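Local coordinates for uncharacterized protein YPL067C (Saccharomyces cerevisiae, PDB 5KCI), which is of unknown function, a cytoplasmic DUF3605-family protein also named HTC1 that may be linked to amyloid toxicity, at residues Phe81-Asn92 with His104-Leu113; Arg129-Leu140 with Asp189-Ala199. All coordinates share one frame; numbering follows the deposited sequence.

Interaction 1: Phe81-Asn92 with His104-Leu113; sequences FSSSTLYAVRAN and HLVLWSKVAL
Strands 87-91 and 104-109 run antiparallel, their axes 4.6 Å apart at closest approach and 162° between their directions, with Ala88-Trp108 and Arg90-Val106 as hydrogen-bonded pairs. They form a beta hairpin at one border of the four-stranded antiparallel sheet. The ladder continues past the strand end, where Asn92 N reaches His104 O at 3.0 Å. Beside that bond the Asn92 side chain lies over one face of the imidazole: CB stands 4.0 Å from the His104 ring centroid in a CH-pi contact, and CG, anti to the backbone N (chi1 -167°), carries ND2 over the same ring, the amide plane turned 62° from it; OD1 accepts the backbone N of Phe94. Both ring nitrogens are taken, ND1 by Tyr96 N and NE2 by His168 ND1. Replacing His104 with an alanine would probably leave Asn92 without the ring it covers and His168 ND1 without its mate. On the face carrying Val89 and Leu107, Leu107 CD2 meets Phe81 CE1 at 3.9 Å, and the same ring receives Leu113 CD2 at CE2. On the face carrying Ala88, Trp108 packs against helix 56-64, while Val106 CG1 sits over its indole. The extended Lys110 chain crosses Leu86, and NZ bonds Thr85 O from above the carbonyl plane. A water accepts from Phe81 N and donates to Leu86 O and Ser109 OG, the latter 2.7 Å away.

Interaction 2: Arg129-Leu140 with Asp189-Ala199; sequences RMNAFLQAQPLL and DILSHGFEPLA
The C-terminal tail, leaving helix 180-193 at Gly194, lies along the end of helix 120-135 and the turn beyond it, where Gln137 meets Glu196 through both ends of its amide. OE1 accepts Glu196 N at 2.8 Å on a lone pair, while NE2 gives a nearly straight bond (170°) to Glu196 O, also in the carbonyl plane. Bent at chi2 (-59°), the Gln137 chain folds back so that NE2 also reaches Phe133 O in the last turn of helix 120-135; three bonds thus fix the rotation of the amide, and NE2 lies over one face of the Phe133 ring. Gly194, with positive phi, ends the helix and turns the chain into this extended C-terminal tail, whose backbone is met by the Gln137 amide. The buried Phe195 is directed toward residues 129-140: its CB touches Phe133 CZ at 3.6 Å, the two ring planes stand 83° apart, and Leu140 CD1 meets CE1. Farther on, Leu198 CD2 packs on Ala132 CB at 3.7 Å and over the guanidinium of Arg129. In the plane of that group NH1 bonds Ala199 O, whereas the bond from NH2 to Leu198 O is weak; Ala80 O also receives NH2. Leu139 CD1 rests 3.7 Å from Gly194 O.

From the N-terminal side, interaction 1 comes first: residues 81-92 pair with 104-113 across the 11 residues between them, the long connection of the hairpin, a loop closed before interaction 2 opens. Helix 120-135 follows strand 102-109, and its last turns, with residues 136-140, then wait 48 residues for segment 189-199; that span includes strands 149-152 and 165-172. The two contacts thus stand in series, neither nested nor crossed, yet they meet in space with centres about 10 Å apart. The tail passes beside strand 87-91 and the loop before it, where Tyr87 OH probably bonds Phe195 O and Phe81 O probably bonds Leu198 N, while Phe133 stacks with Phe81 and meets Tyr87 edge-to-face, joining sheet border, helix and C terminus.

Interaction 1: Phe81-Asn92 with His104-Leu113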
loop_
_atom_site.group_PDB
_atom_site.type_symbol
_atom_site.label_atom_id
_atom_site.label_comp_id
_atom_site.label_asym_id
_atom_site.label_seq_id
_atom_site.Cartn_x
_atom_site.Cartn_y
_atom_site.Cartn_z
ATOM N N PHE A 81 9.785 -8.227 4.000
ATOM C CA PHE A 81 10.590 -7.075 3.588
ATOM C C PHE A 81 12.100 -7.313 3.696
ATOM O O PHE A 81 12.881 -6.376 3.427
ATOM C CB PHE A 81 10.217 -5.816 4.388
ATOM C CG PHE A 81 8.752 -5.515 4.368
ATOM C CD1 PHE A 81 8.060 -5.449 3.160
ATOM C CD2 PHE A 81 8.056 -5.329 5.553
ATOM C CE1 PHE A 81 6.700 -5.195 3.133
ATOM C CE2 PHE A 81 6.704 -5.078 5.536
ATOM C CZ PHE A 81 6.019 -5.016 4.329
ATOM N N SER A 82 12.543 -8.530 4.047
ATOM C CA SER A 82 13.962 -8.828 4.196
ATOM C C SER A 82 14.690 -8.884 2.869
ATOM O O SER A 82 15.920 -8.867 2.861
ATOM C CB SER A 82 14.164 -10.176 4.885
ATOM O OG SER A 82 13.685 -11.186 4.027
ATOM N N SER A 83 13.966 -8.991 1.762
ATOM C CA SER A 83 14.560 -9.062 0.438
ATOM C C SER A 83 13.603 -8.420 -0.555
ATOM O O SER A 83 12.389 -8.559 -0.415
ATOM C CB SER A 83 14.831 -10.515 0.036
ATOM O OG SER A 83 15.185 -10.588 -1.327
ATOM N N SER A 84 14.149 -7.714 -1.551
ATOM C CA SER A 84 13.299 -7.002 -2.502
ATOM C C SER A 84 12.427 -7.945 -3.324
ATOM O O SER A 84 11.430 -7.504 -3.914
ATOM C CB SER A 84 14.156 -6.127 -3.420
ATOM O OG SER A 84 15.025 -6.886 -4.239
ATOM N N THR A 85 12.767 -9.233 -3.377
ATOM C CA THR A 85 11.934 -10.178 -4.097
ATOM C C THR A 85 10.642 -10.506 -3.372
ATOM O O THR A 85 9.794 -11.202 -3.942
ATOM C CB THR A 85 12.686 -11.504 -4.322
ATOM O OG1 THR A 85 12.831 -12.174 -3.066
ATOM C CG2 THR A 85 14.060 -11.263 -4.914
ATOM N N LEU A 86 10.499 -10.086 -2.119
ATOM C CA LEU A 86 9.373 -10.463 -1.283
ATOM C C LEU A 86 8.282 -9.402 -1.246
ATOM O O LEU A 86 7.284 -9.589 -0.539
ATOM C CB LEU A 86 9.856 -10.744 0.145
ATOM C CG LEU A 86 10.801 -11.948 0.314
ATOM C CD1 LEU A 86 11.215 -12.122 1.765
ATOM C CD2 LEU A 86 10.152 -13.225 -0.189
ATOM N N TYR A 87 8.452 -8.285 -1.957
ATOM C CA TYR A 87 7.440 -7.244 -1.942
ATOM C C TYR A 87 7.469 -6.472 -3.252
ATOM O O TYR A 87 8.399 -6.585 -4.053
ATOM C CB TYR A 87 7.644 -6.301 -0.735
ATOM C CG TYR A 87 9.005 -5.668 -0.673
ATOM C CD1 TYR A 87 9.305 -4.495 -1.370
ATOM C CD2 TYR A 87 10.005 -6.244 0.086
ATOM C CE1 TYR A 87 10.579 -3.923 -1.292
ATOM C CE2 TYR A 87 11.278 -5.685 0.157
ATOM C CZ TYR A 87 11.564 -4.540 -0.535
ATOM O OH TYR A 87 12.839 -3.993 -0.450
ATOM N N ALA A 88 6.433 -5.664 -3.456
ATOM C CA ALA A 88 6.348 -4.831 -4.646
ATOM C C ALA A 88 5.452 -3.641 -4.342
ATOM O O ALA A 88 4.428 -3.784 -3.673
ATOM C CB ALA A 88 5.805 -5.624 -5.835
ATOM N N VAL A 89 5.836 -2.472 -4.836
ATOM C CA VAL A 89 5.050 -1.254 -4.666
ATOM C C VAL A 89 4.519 -0.836 -6.033
ATOM O O VAL A 89 5.257 -0.830 -7.028
ATOM C CB VAL A 89 5.868 -0.142 -3.979
ATOM C CG1 VAL A 89 7.081 0.207 -4.771
ATOM C CG2 VAL A 89 5.005 1.090 -3.765
ATOM N N ARG A 90 3.222 -0.526 -6.088
ATOM C CA ARG A 90 2.546 -0.103 -7.303
ATOM C C ARG A 90 1.709 1.129 -7.014
ATOM O O ARG A 90 1.306 1.359 -5.877
ATOM C CB ARG A 90 1.625 -1.205 -7.851
ATOM C CG ARG A 90 2.332 -2.479 -8.256
ATOM C CD ARG A 90 3.008 -2.328 -9.595
ATOM N NE ARG A 90 3.632 -3.560 -10.075
ATOM C CZ ARG A 90 4.834 -3.994 -9.708
ATOM N NH1 ARG A 90 5.556 -3.314 -8.837
ATOM N NH2 ARG A 90 5.310 -5.127 -10.207
ATOM N N ALA A 91 1.495 1.956 -8.035
ATOM C CA ALA A 91 0.484 2.997 -7.923
ATOM C C ALA A 91 -0.900 2.360 -7.944
ATOM O O ALA A 91 -1.145 1.420 -8.700
ATOM C CB ALA A 91 0.632 4.011 -9.066
ATOM N N ASN A 92 -1.794 2.831 -7.071
ATOM C CA ASN A 92 -3.177 2.360 -7.095
ATOM C C ASN A 92 -3.852 2.890 -8.353
ATOM O O ASN A 92 -3.885 4.104 -8.587
ATOM C CB ASN A 92 -3.950 2.801 -5.849
ATOM C CG ASN A 92 -5.286 2.058 -5.692
ATOM O OD1 ASN A 92 -5.966 1.761 -6.680
ATOM N ND2 ASN A 92 -5.665 1.763 -4.454
ATOM N N HIS A 104 -1.647 7.674 -3.716
ATOM C CA HIS A 104 -2.162 6.425 -3.143
ATOM C C HIS A 104 -1.396 5.269 -3.769
ATOM O O HIS A 104 -1.603 4.945 -4.948
ATOM C CB HIS A 104 -3.653 6.330 -3.442
ATOM C CG HIS A 104 -4.336 5.191 -2.783
ATOM N ND1 HIS A 104 -5.706 5.115 -2.700
ATOM C CD2 HIS A 104 -3.853 4.082 -2.173
ATOM C CE1 HIS A 104 -6.048 3.995 -2.087
ATOM N NE2 HIS A 104 -4.942 3.344 -1.761
ATOM N N LEU A 105 -0.512 4.658 -2.999
ATOM C CA LEU A 105 0.263 3.509 -3.457
ATOM C C LEU A 105 -0.248 2.254 -2.775
ATOM O O LEU A 105 -0.950 2.327 -1.774
ATOM C CB LEU A 105 1.757 3.664 -3.152
ATOM C CG LEU A 105 2.422 4.960 -3.605
ATOM C CD1 LEU A 105 3.897 4.952 -3.215
ATOM C CD2 LEU A 105 2.271 5.136 -5.114
ATOM N N VAL A 106 0.127 1.108 -3.341
ATOM C CA VAL A 106 -0.185 -0.204 -2.783
ATOM C C VAL A 106 1.122 -0.953 -2.652
ATOM O O VAL A 106 1.894 -1.033 -3.611
ATOM C CB VAL A 106 -1.174 -0.997 -3.649
ATOM C CG1 VAL A 106 -1.483 -2.379 -2.971
ATOM C CG2 VAL A 106 -2.448 -0.201 -3.860
ATOM N N LEU A 107 1.366 -1.485 -1.468
ATOM C CA LEU A 107 2.521 -2.295 -1.145
ATOM C C LEU A 107 2.086 -3.741 -0.930
ATOM O O LEU A 107 1.468 -4.057 0.084
ATOM C CB LEU A 107 3.179 -1.769 0.129
ATOM C CG LEU A 107 4.291 -2.600 0.748
ATOM C CD1 LEU A 107 5.483 -2.706 -0.192
ATOM C CD2 LEU A 107 4.714 -1.945 2.088
ATOM N N TRP A 108 2.468 -4.596 -1.858
ATOM C CA TRP A 108 2.194 -6.030 -1.827
ATOM C C TRP A 108 3.345 -6.754 -1.138
ATOM O O TRP A 108 4.522 -6.429 -1.351
ATOM C CB TRP A 108 2.020 -6.560 -3.250
ATOM C CG TRP A 108 0.897 -5.947 -3.972
ATOM C CD1 TRP A 108 0.939 -4.832 -4.771
ATOM C CD2 TRP A 108 -0.456 -6.380 -3.946
ATOM N NE1 TRP A 108 -0.325 -4.567 -5.267
ATOM C CE2 TRP A 108 -1.194 -5.511 -4.777
ATOM C CE3 TRP A 108 -1.121 -7.445 -3.317
ATOM C CZ2 TRP A 108 -2.569 -5.665 -4.971
ATOM C CZ3 TRP A 108 -2.474 -7.590 -3.515
ATOM C CH2 TRP A 108 -3.188 -6.710 -4.320
ATOM N N SER A 109 3.007 -7.761 -0.327
ATOM C CA SER A 109 4.025 -8.533 0.371
ATOM C C SER A 109 3.734 -10.033 0.269
ATOM O O SER A 109 2.616 -10.459 0.538
ATOM C CB SER A 109 4.103 -8.150 1.852
ATOM O OG SER A 109 5.102 -8.903 2.520
ATOM N N LYS A 110 4.749 -10.800 -0.127
ATOM C CA LYS A 110 4.673 -12.261 -0.153
ATOM C C LYS A 110 4.478 -12.832 1.239
ATOM O O LYS A 110 3.903 -13.915 1.394
ATOM C CB LYS A 110 5.959 -12.836 -0.746
ATOM C CG LYS A 110 6.003 -13.033 -2.240
ATOM C CD LYS A 110 7.112 -14.033 -2.603
ATOM C CE LYS A 110 7.683 -13.796 -4.004
ATOM N NZ LYS A 110 9.112 -14.219 -4.134
ATOM N N VAL A 111 4.993 -12.144 2.254
ATOM C CA VAL A 111 4.859 -12.540 3.650
ATOM C C VAL A 111 3.738 -11.712 4.252
ATOM O O VAL A 111 3.783 -10.472 4.247
ATOM C CB VAL A 111 6.173 -12.329 4.419
ATOM C CG1 VAL A 111 6.043 -12.827 5.847
ATOM C CG2 VAL A 111 7.320 -13.027 3.718
ATOM N N ALA A 112 2.721 -12.389 4.755
ATOM C CA ALA A 112 1.653 -11.670 5.421
ATOM C C ALA A 112 2.181 -11.045 6.711
ATOM O O ALA A 112 3.087 -11.577 7.363
ATOM C CB ALA A 112 0.480 -12.622 5.705
ATOM N N LEU A 113 1.609 -9.894 7.051
ATOM C CA LEU A 113 1.803 -9.213 8.320
ATOM C C LEU A 113 0.450 -9.115 9.018
ATOM O O LEU A 113 -0.460 -8.440 8.500
ATOM C CB LEU A 113 2.405 -7.821 8.115
ATOM C CG LEU A 113 3.790 -7.840 7.464
ATOM C CD1 LEU A 113 3.665 -7.558 5.982
ATOM C CD2 LEU A 113 4.732 -6.851 8.146
HETATM O O HOH W 1 7.733 -9.057 2.225
HETATM O O HOH W 2 -2.337 6.391 -7.721
#

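Interaction 2: Arg129-Leu140 with Asp189-Ala199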
loop_
_atom_site.group_PDB
_atom_site.type_symbol
_atom_site.label_atom_id
_atom_site.label_comp_id
_atom_site.label_asym_id
_atom_site.label_seq_id
_atom_site.Cartn_x
_atom_site.Cartn_y
_atom_site.Cartn_z
ATOM N N ARG A 129 6.695 -3.863 12.481
ATOM C CA ARG A 129 7.492 -4.242 11.314
ATOM C C ARG A 129 7.177 -3.374 10.105
ATOM O O ARG A 129 8.095 -2.906 9.406
ATOM C CB ARG A 129 7.263 -5.709 10.964
ATOM C CG ARG A 129 8.110 -6.220 9.799
ATOM C CD ARG A 129 9.592 -6.291 10.150
ATOM N NE ARG A 129 10.384 -6.855 9.056
ATOM C CZ ARG A 129 11.709 -6.812 8.977
ATOM N NH1 ARG A 129 12.427 -6.203 9.916
ATOM N NH2 ARG A 129 12.328 -7.354 7.938
ATOM N N MET A 130 5.884 -3.156 9.825
ATOM C CA MET A 130 5.532 -2.273 8.714
ATOM C C MET A 130 6.114 -0.882 8.927
ATOM O O MET A 130 6.678 -0.265 8.001
ATOM C CB MET A 130 4.011 -2.191 8.574
ATOM C CG MET A 130 3.561 -1.259 7.459
ATOM S SD MET A 130 4.143 -1.760 5.823
ATOM C CE MET A 130 3.152 -3.218 5.693
ATOM N N ASN A 131 5.954 -0.358 10.135
ATOM C CA ASN A 131 6.479 0.972 10.434
ATOM C C ASN A 131 7.983 1.046 10.211
ATOM O O ASN A 131 8.484 2.001 9.591
ATOM C CB ASN A 131 6.091 1.366 11.862
ATOM C CG ASN A 131 4.651 1.829 11.958
ATOM O OD1 ASN A 131 4.105 2.407 11.016
ATOM N ND2 ASN A 131 4.049 1.626 13.113
ATOM N N ALA A 132 8.727 0.054 10.703
ATOM C CA ALA A 132 10.174 0.044 10.522
ATOM C C ALA A 132 10.543 0.017 9.050
ATOM O O ALA A 132 11.491 0.708 8.615
ATOM C CB ALA A 132 10.778 -1.156 11.240
ATOM N N PHE A 133 9.794 -0.749 8.265
ATOM C CA PHE A 133 10.061 -0.854 6.841
ATOM C C PHE A 133 9.920 0.497 6.170
ATOM O O PHE A 133 10.800 0.919 5.410
ATOM C CB PHE A 133 9.104 -1.832 6.185
ATOM C CG PHE A 133 9.301 -1.971 4.703
ATOM C CD1 PHE A 133 10.506 -2.406 4.183
ATOM C CD2 PHE A 133 8.274 -1.656 3.824
ATOM C CE1 PHE A 133 10.684 -2.539 2.795
ATOM C CE2 PHE A 133 8.434 -1.803 2.458
ATOM C CZ PHE A 133 9.642 -2.257 1.944
ATOM N N LEU A 134 8.780 1.163 6.389
ATOM C CA LEU A 134 8.596 2.467 5.747
ATOM C C LEU A 134 9.573 3.505 6.296
ATOM O O LEU A 134 10.079 4.339 5.540
ATOM C CB LEU A 134 7.158 2.927 5.917
ATOM C CG LEU A 134 6.112 2.014 5.292
ATOM C CD1 LEU A 134 4.748 2.497 5.656
ATOM C CD2 LEU A 134 6.300 1.962 3.755
ATOM N N GLN A 135 9.852 3.483 7.603
ATOM C CA GLN A 135 10.768 4.462 8.201
ATOM C C GLN A 135 12.173 4.356 7.640
ATOM O O GLN A 135 12.928 5.340 7.646
ATOM C CB GLN A 135 10.845 4.284 9.723
ATOM C CG GLN A 135 9.847 5.097 10.493
ATOM C CD GLN A 135 10.138 6.590 10.413
ATOM O OE1 GLN A 135 11.281 7.014 10.206
ATOM N NE2 GLN A 135 9.106 7.385 10.568
ATOM N N ALA A 136 12.557 3.179 7.171
ATOM C CA ALA A 136 13.922 2.948 6.726
ATOM C C ALA A 136 14.170 3.409 5.289
ATOM O O ALA A 136 15.288 3.243 4.798
ATOM C CB ALA A 136 14.258 1.445 6.856
ATOM N N GLN A 137 13.167 3.991 4.607
ATOM C CA GLN A 137 13.236 4.225 3.174
ATOM C C GLN A 137 13.863 5.590 2.872
ATOM O O GLN A 137 13.196 6.612 3.111
ATOM C CB GLN A 137 11.855 4.154 2.554
ATOM C CG GLN A 137 11.231 2.771 2.706
ATOM C CD GLN A 137 12.059 1.691 2.081
ATOM O OE1 GLN A 137 12.685 1.891 1.044
ATOM N NE2 GLN A 137 12.058 0.502 2.708
ATOM N N PRO A 138 15.064 5.652 2.305
ATOM C CA PRO A 138 15.623 6.979 1.954
ATOM C C PRO A 138 14.731 7.777 1.029
ATOM O O PRO A 138 14.671 9.018 1.147
ATOM C CB PRO A 138 16.955 6.640 1.268
ATOM C CG PRO A 138 17.258 5.237 1.640
ATOM C CD PRO A 138 15.939 4.561 1.855
ATOM N N LEU A 139 14.033 7.111 0.116
ATOM C CA LEU A 139 13.187 7.819 -0.833
ATOM C C LEU A 139 12.005 8.498 -0.153
ATOM O O LEU A 139 11.391 9.369 -0.765
ATOM C CB LEU A 139 12.699 6.870 -1.927
ATOM C CG LEU A 139 13.762 6.260 -2.852
ATOM C CD1 LEU A 139 13.133 5.182 -3.704
ATOM C CD2 LEU A 139 14.400 7.308 -3.740
ATOM N N LEU A 140 11.695 8.158 1.095
ATOM C CA LEU A 140 10.607 8.791 1.844
ATOM C C LEU A 140 11.101 9.770 2.906
ATOM O O LEU A 140 10.279 10.328 3.656
ATOM C CB LEU A 140 9.733 7.713 2.516
ATOM C CG LEU A 140 9.130 6.640 1.593
ATOM C CD1 LEU A 140 8.261 5.700 2.359
ATOM C CD2 LEU A 140 8.323 7.312 0.468
ATOM N N ASP A 189 10.127 7.914 -9.618
ATOM C CA ASP A 189 11.400 7.490 -9.042
ATOM C C ASP A 189 11.207 6.337 -8.060
ATOM O O ASP A 189 11.863 5.288 -8.157
ATOM C CB ASP A 189 12.047 8.701 -8.351
ATOM C CG ASP A 189 13.550 8.637 -8.356
ATOM O OD1 ASP A 189 14.119 8.323 -9.417
ATOM O OD2 ASP A 189 14.163 8.894 -7.300
ATOM N N ILE A 190 10.283 6.508 -7.114
ATOM C CA ILE A 190 10.019 5.477 -6.112
ATOM C C ILE A 190 9.622 4.171 -6.774
ATOM O O ILE A 190 10.117 3.096 -6.419
ATOM C CB ILE A 190 8.929 5.957 -5.141
ATOM C CG1 ILE A 190 9.481 7.053 -4.258
ATOM C CG2 ILE A 190 8.397 4.800 -4.306
ATOM C CD1 ILE A 190 8.431 7.926 -3.645
ATOM N N LEU A 191 8.672 4.234 -7.703
ATOM C CA LEU A 191 8.167 3.021 -8.331
ATOM C C LEU A 191 9.226 2.344 -9.195
ATOM O O LEU A 191 9.228 1.113 -9.320
ATOM C CB LEU A 191 6.938 3.353 -9.171
ATOM C CG LEU A 191 5.747 3.936 -8.407
ATOM C CD1 LEU A 191 4.671 4.383 -9.383
ATOM C CD2 LEU A 191 5.196 2.912 -7.427
ATOM N N SER A 192 10.111 3.130 -9.811
ATOM C CA SER A 192 11.162 2.567 -10.647
ATOM C C SER A 192 12.217 1.879 -9.798
ATOM O O SER A 192 12.607 0.746 -10.085
ATOM C CB SER A 192 11.797 3.670 -11.501
ATOM O OG SER A 192 12.975 3.199 -12.119
ATOM N N HIS A 193 12.686 2.551 -8.743
ATOM C CA HIS A 193 13.687 1.973 -7.852
ATOM C C HIS A 193 13.101 0.916 -6.918
ATOM O O HIS A 193 13.791 -0.049 -6.580
ATOM C CB HIS A 193 14.340 3.072 -7.014
ATOM C CG HIS A 193 15.148 4.042 -7.811
ATOM N ND1 HIS A 193 16.167 3.648 -8.651
ATOM C CD2 HIS A 193 15.096 5.393 -7.890
ATOM C CE1 HIS A 193 16.705 4.713 -9.216
ATOM N NE2 HIS A 193 16.073 5.784 -8.772
ATOM N N GLY A 194 11.857 1.092 -6.483
ATOM C CA GLY A 194 11.283 0.266 -5.444
ATOM C C GLY A 194 11.760 0.675 -4.061
ATOM O O GLY A 194 12.638 1.517 -3.884
ATOM N N PHE A 195 11.177 0.039 -3.056
ATOM C CA PHE A 195 11.664 0.236 -1.708
ATOM C C PHE A 195 12.857 -0.678 -1.430
ATOM O O PHE A 195 13.012 -1.735 -2.034
ATOM C CB PHE A 195 10.556 -0.036 -0.706
ATOM C CG PHE A 195 9.471 1.010 -0.688
ATOM C CD1 PHE A 195 9.760 2.355 -0.922
ATOM C CD2 PHE A 195 8.165 0.657 -0.414
ATOM C CE1 PHE A 195 8.751 3.312 -0.873
ATOM C CE2 PHE A 195 7.163 1.603 -0.376
ATOM C CZ PHE A 195 7.449 2.929 -0.604
ATOM N N GLU A 196 13.699 -0.254 -0.476
ATOM C CA GLU A 196 14.873 -1.010 -0.066
ATOM C C GLU A 196 14.522 -1.993 1.051
ATOM O O GLU A 196 13.700 -1.680 1.920
ATOM C CB GLU A 196 15.966 -0.073 0.428
ATOM C CG GLU A 196 16.464 0.908 -0.612
ATOM C CD GLU A 196 17.636 1.732 -0.112
ATOM O OE1 GLU A 196 17.918 1.695 1.103
ATOM O OE2 GLU A 196 18.277 2.413 -0.937
ATOM N N PRO A 197 15.142 -3.167 1.052
ATOM C CA PRO A 197 14.776 -4.193 2.038
ATOM C C PRO A 197 15.293 -3.844 3.422
ATOM O O PRO A 197 16.170 -2.997 3.601
ATOM C CB PRO A 197 15.446 -5.467 1.504
ATOM C CG PRO A 197 16.586 -4.977 0.694
ATOM C CD PRO A 197 16.104 -3.677 0.065
ATOM N N LEU A 198 14.723 -4.521 4.415
ATOM C CA LEU A 198 15.049 -4.301 5.818
ATOM C C LEU A 198 15.331 -5.651 6.466
ATOM O O LEU A 198 14.498 -6.563 6.406
ATOM C CB LEU A 198 13.904 -3.587 6.537
ATOM C CG LEU A 198 14.143 -3.290 8.022
ATOM C CD1 LEU A 198 15.256 -2.317 8.254
ATOM C CD2 LEU A 198 12.863 -2.769 8.625
ATOM N N ALA A 199 16.504 -5.797 7.064
ATOM C CA ALA A 199 16.847 -7.080 7.695
ATOM C C ALA A 199 15.863 -7.390 8.822
ATOM O O ALA A 199 15.339 -6.466 9.452
ATOM C CB ALA A 199 18.270 -7.064 8.223
#